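Local coordinates for uncharacterized protein DUF1470 (Jannaschia sp. CCS1, PDB 3H0N) that is of unknown function but carries a treble-clef zinc finger and is possibly a transcription regulator, at residues I74-A85 and I137-I147. Sequence-based numbering, arbitrary orientation. Where two conformers were deposited one is given.
Sequences IDALSNGQVATA and IGHQNVRRFGI
The first strand of the zinc-finger hairpin, 145-147, runs across the C-terminal turn of helix 58-78, where Phe145 meets Leu77. Leu77 CD1 sits over one face of the Phe145 ring, 3.8 Å from the centroid. Ile74 CG2 approaches Phe145 CD1 obliquely at 4.1 Å. Leu133 and Glu136 of helix 121-138 also touch this phenylalanine, and Phe158 of strand 156-158 meets it edge-to-face. With an alanine at Phe145, Leu77 CD1 would probably lose its ring face and Phe158 its edge-to-face mate, leaving a gap between strand and helix.

Helix 58-78 ends in a Schellman motif at Gly80, just before helix 82-95. With CG anti to the carbonyl carbon (chi1 -65°) and chi2 at 177°, Leu77 turns CD2 to Ile137 CD1, 3.8 Å away. Val82 uses both methyls: CG1 meets Ile137 CG2 at 3.7 Å, and CG2 meets Val142 CG1 at 3.9 Å. Trp110 of the second subunit packs on Val82 and Ile137. No hydrogen bond joins the segments directly; a water bonds Leu77 O at 2.8 Å, and Val142 O at most weakly. Ser78 CA makes a CA-H...O contact with Phe145 O at 3.4 Å. Ser78 OG bonds Asp75 O in its own helix; Ile147 CG1 rests against that hydroxyl.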
loop_
_atom_site.group_PDB
_atom_site.type_symbol
_atom_site.label_atom_id
_atom_site.label_comp_id
_atom_site.label_asym_id
_atom_site.label_seq_id
_atom_site.Cartn_x
_atom_site.Cartn_y
_atom_site.Cartn_z
ATOM N N ILE A 74 -14.375 2.488 12.029
ATOM C CA ILE A 74 -14.033 3.906 12.063
ATOM C C ILE A 74 -14.367 4.529 13.426
ATOM O O ILE A 74 -13.573 5.308 13.966
ATOM C CB ILE A 74 -14.664 4.710 10.897
ATOM C CG1 ILE A 74 -14.018 4.280 9.592
ATOM C CG2 ILE A 74 -14.515 6.184 11.124
ATOM C CD1 ILE A 74 -14.821 4.682 8.337
ATOM N N ASP A 75 -15.508 4.177 13.982
ATOM C CA ASP A 75 -15.820 4.639 15.325
ATOM C C ASP A 75 -14.779 4.126 16.335
ATOM O O ASP A 75 -14.326 4.877 17.205
ATOM C CB ASP A 75 -17.239 4.201 15.676
ATOM C CG ASP A 75 -17.597 4.529 17.067
ATOM O OD1 ASP A 75 -18.018 5.667 17.284
ATOM O OD2 ASP A 75 -17.390 3.637 17.924
ATOM N N ALA A 76 -14.360 2.873 16.215
ATOM C CA ALA A 76 -13.303 2.332 17.075
ATOM C C ALA A 76 -12.027 3.150 16.925
ATOM O O ALA A 76 -11.376 3.516 17.915
ATOM C CB ALA A 76 -13.043 0.871 16.818
ATOM N N LEU A 77 -11.648 3.436 15.681
ATOM C CA LEU A 77 -10.425 4.233 15.471
ATOM C C LEU A 77 -10.528 5.625 16.153
ATOM O O LEU A 77 -9.545 6.114 16.750
ATOM C CB LEU A 77 -10.092 4.374 13.970
ATOM C CG LEU A 77 -9.735 3.042 13.303
ATOM C CD1 LEU A 77 -9.499 3.294 11.819
ATOM C CD2 LEU A 77 -8.538 2.349 13.940
ATOM N N SER A 78 -11.705 6.253 16.036
ATOM C CA SER A 78 -11.933 7.597 16.630
ATOM C C SER A 78 -11.789 7.548 18.166
ATOM O O SER A 78 -11.484 8.554 18.793
ATOM C CB SER A 78 -13.294 8.173 16.253
ATOM O OG SER A 78 -14.347 7.645 17.017
ATOM N N ASN A 79 -11.973 6.364 18.756
ATOM C CA ASN A 79 -11.825 6.146 20.187
ATOM C C ASN A 79 -10.451 5.568 20.587
ATOM O O ASN A 79 -10.191 5.274 21.754
ATOM C CB ASN A 79 -12.931 5.183 20.637
ATOM C CG ASN A 79 -14.262 5.842 20.701
ATOM O OD1 ASN A 79 -14.392 6.972 21.167
ATOM N ND2 ASN A 79 -15.292 5.110 20.300
ATOM N N GLY A 80 -9.541 5.408 19.622
ATOM C CA GLY A 80 -8.264 4.790 19.922
ATOM C C GLY A 80 -8.316 3.294 20.157
ATOM O O GLY A 80 -7.347 2.697 20.637
ATOM N N GLN A 81 -9.445 2.655 19.836
ATOM C CA GLN A 81 -9.634 1.236 20.040
ATOM C C GLN A 81 -9.132 0.485 18.811
ATOM O O GLN A 81 -9.879 -0.125 18.020
ATOM C CB GLN A 81 -11.119 0.928 20.324
ATOM C CG GLN A 81 -11.602 1.477 21.641
ATOM C CD GLN A 81 -11.178 0.666 22.805
ATOM O OE1 GLN A 81 -10.354 -0.264 22.706
ATOM N NE2 GLN A 81 -11.713 1.004 23.952
ATOM N N VAL A 82 -7.823 0.562 18.622
ATOM C CA VAL A 82 -7.213 0.052 17.398
ATOM C C VAL A 82 -7.303 -1.460 17.290
ATOM O O VAL A 82 -7.603 -1.988 16.217
ATOM C CB VAL A 82 -5.758 0.516 17.248
ATOM C CG1 VAL A 82 -5.219 0.054 15.853
ATOM C CG2 VAL A 82 -5.654 2.008 17.342
ATOM N N ALA A 83 -7.129 -2.172 18.398
ATOM C CA ALA A 83 -7.240 -3.631 18.343
ATOM C C ALA A 83 -8.613 -4.114 17.846
ATOM O O ALA A 83 -8.711 -5.065 17.063
ATOM C CB ALA A 83 -6.893 -4.236 19.688
ATOM N N THR A 84 -9.688 -3.428 18.266
ATOM C CA THR A 84 -11.038 -3.764 17.870
ATOM C C THR A 84 -11.155 -3.581 16.350
ATOM O O THR A 84 -11.691 -4.425 15.646
ATOM C CB THR A 84 -12.027 -2.854 18.626
ATOM O OG1 THR A 84 -11.945 -3.155 20.035
ATOM C CG2 THR A 84 -13.469 -2.977 18.093
ATOM N N ALA A 85 -10.670 -2.448 15.865
ATOM C CA ALA A 85 -10.701 -2.183 14.418
ATOM C C ALA A 85 -9.860 -3.186 13.628
ATOM O O ALA A 85 -10.314 -3.724 12.593
ATOM C CB ALA A 85 -10.242 -0.740 14.130
ATOM N N ILE A 137 -4.038 2.803 9.497
ATOM C CA ILE A 137 -3.609 2.356 10.812
ATOM C C ILE A 137 -2.086 2.095 10.761
ATOM O O ILE A 137 -1.332 2.547 11.607
ATOM C CB ILE A 137 -4.367 1.089 11.249
ATOM C CG1 ILE A 137 -5.886 1.357 11.396
ATOM C CG2 ILE A 137 -3.761 0.476 12.519
ATOM C CD1 ILE A 137 -6.722 0.073 11.561
ATOM N N GLY A 138 -1.624 1.393 9.725
ATOM C CA GLY A 138 -0.194 1.153 9.575
ATOM C C GLY A 138 0.609 2.402 9.436
ATOM O O GLY A 138 1.771 2.477 9.901
ATOM N N HIS A 139 0.026 3.417 8.816
ATOM C CA HIS A 139 0.710 4.703 8.624
ATOM C C HIS A 139 0.609 5.639 9.813
ATOM O O HIS A 139 0.998 6.809 9.733
ATOM C CB HIS A 139 0.223 5.405 7.335
ATOM C CG HIS A 139 0.654 4.703 6.071
ATOM N ND1 HIS A 139 0.228 5.081 4.815
ATOM C CD2 HIS A 139 1.461 3.630 5.892
ATOM C CE1 HIS A 139 0.794 4.287 3.913
ATOM N NE2 HIS A 139 1.532 3.391 4.538
ATOM N N GLN A 140 0.096 5.134 10.940
ATOM C CA GLN A 140 0.086 5.842 12.209
ATOM C C GLN A 140 -0.838 7.062 12.164
ATOM O O GLN A 140 -0.584 8.085 12.820
ATOM C CB GLN A 140 1.504 6.248 12.628
ATOM C CG GLN A 140 2.555 5.109 12.510
ATOM C CD GLN A 140 2.194 3.943 13.366
ATOM O OE1 GLN A 140 2.115 4.054 14.590
ATOM N NE2 GLN A 140 1.927 2.784 12.725
ATOM N N ASN A 141 -1.937 6.926 11.418
ATOM C CA ASN A 141 -2.908 8.017 11.215
ATOM C C ASN A 141 -4.224 7.810 11.962
ATOM O O ASN A 141 -5.220 8.462 11.642
ATOM C CB ASN A 141 -3.174 8.210 9.734
ATOM C CG ASN A 141 -2.008 8.769 8.997
ATOM O OD1 ASN A 141 -1.161 9.478 9.569
ATOM N ND2 ASN A 141 -1.936 8.445 7.710
ATOM N N VAL A 142 -4.248 6.949 12.982
ATOM C CA VAL A 142 -5.508 6.646 13.676
ATOM C C VAL A 142 -6.155 7.911 14.243
ATOM O O VAL A 142 -7.383 8.052 14.183
ATOM C CB VAL A 142 -5.268 5.618 14.791
ATOM C CG1 VAL A 142 -6.498 5.420 15.651
ATOM C CG2 VAL A 142 -4.825 4.276 14.176
ATOM N N ARG A 143 -5.358 8.825 14.786
ATOM C CA ARG A 143 -5.907 10.021 15.443
ATOM C C ARG A 143 -6.595 10.972 14.461
ATOM O O ARG A 143 -7.320 11.845 14.894
ATOM C CB ARG A 143 -4.867 10.782 16.257
ATOM C CG ARG A 143 -4.411 9.987 17.482
ATOM C CD ARG A 143 -3.444 10.805 18.282
ATOM N NE ARG A 143 -2.848 10.052 19.404
ATOM C CZ ARG A 143 -3.347 10.027 20.634
ATOM N NH1 ARG A 143 -4.456 10.676 20.929
ATOM N NH2 ARG A 143 -2.726 9.336 21.586
ATOM N N ARG A 144 -6.442 10.738 13.156
ATOM C CA ARG A 144 -7.105 11.566 12.155
ATOM C C ARG A 144 -8.537 11.107 11.794
ATOM O O ARG A 144 -9.241 11.825 11.072
ATOM C CB ARG A 144 -6.240 11.670 10.882
ATOM C CG ARG A 144 -5.044 12.525 11.110
ATOM C CD ARG A 144 -3.969 12.418 9.994
ATOM N NE ARG A 144 -2.890 13.399 10.233
ATOM C CZ ARG A 144 -2.951 14.703 9.969
ATOM N NH1 ARG A 144 -4.039 15.231 9.400
ATOM N NH2 ARG A 144 -1.925 15.512 10.305
ATOM N N PHE A 145 -9.001 9.999 12.349
ATOM C CA PHE A 145 -10.371 9.577 12.186
ATOM C C PHE A 145 -11.250 10.245 13.239
ATOM O O PHE A 145 -11.039 10.033 14.435
ATOM C CB PHE A 145 -10.481 8.073 12.317
ATOM C CG PHE A 145 -9.929 7.331 11.112
ATOM C CD1 PHE A 145 -10.714 7.080 10.017
ATOM C CD2 PHE A 145 -8.622 6.913 11.106
ATOM C CE1 PHE A 145 -10.190 6.382 8.923
ATOM C CE2 PHE A 145 -8.081 6.220 10.012
ATOM C CZ PHE A 145 -8.878 5.948 8.935
ATOM N N GLY A 146 -12.226 11.019 12.811
ATOM C CA GLY A 146 -13.033 11.810 13.738
ATOM C C GLY A 146 -14.521 11.634 13.483
ATOM O O GLY A 146 -14.963 11.155 12.442
ATOM N N ILE A 147 -15.287 12.034 14.506
ATOM C CA ILE A 147 -16.750 12.135 14.434
ATOM C C ILE A 147 -17.087 13.621 14.577
ATOM O O ILE A 147 -16.562 14.315 15.435
ATOM C CB ILE A 147 -17.455 11.370 15.572
ATOM C CG1 ILE A 147 -16.926 9.954 15.713
ATOM C CG2 ILE A 147 -19.035 11.321 15.360
ATOM C CD1 ILE A 147 -17.118 9.141 14.545
HETATM O O HOH W 1 -8.178 8.370 17.537
#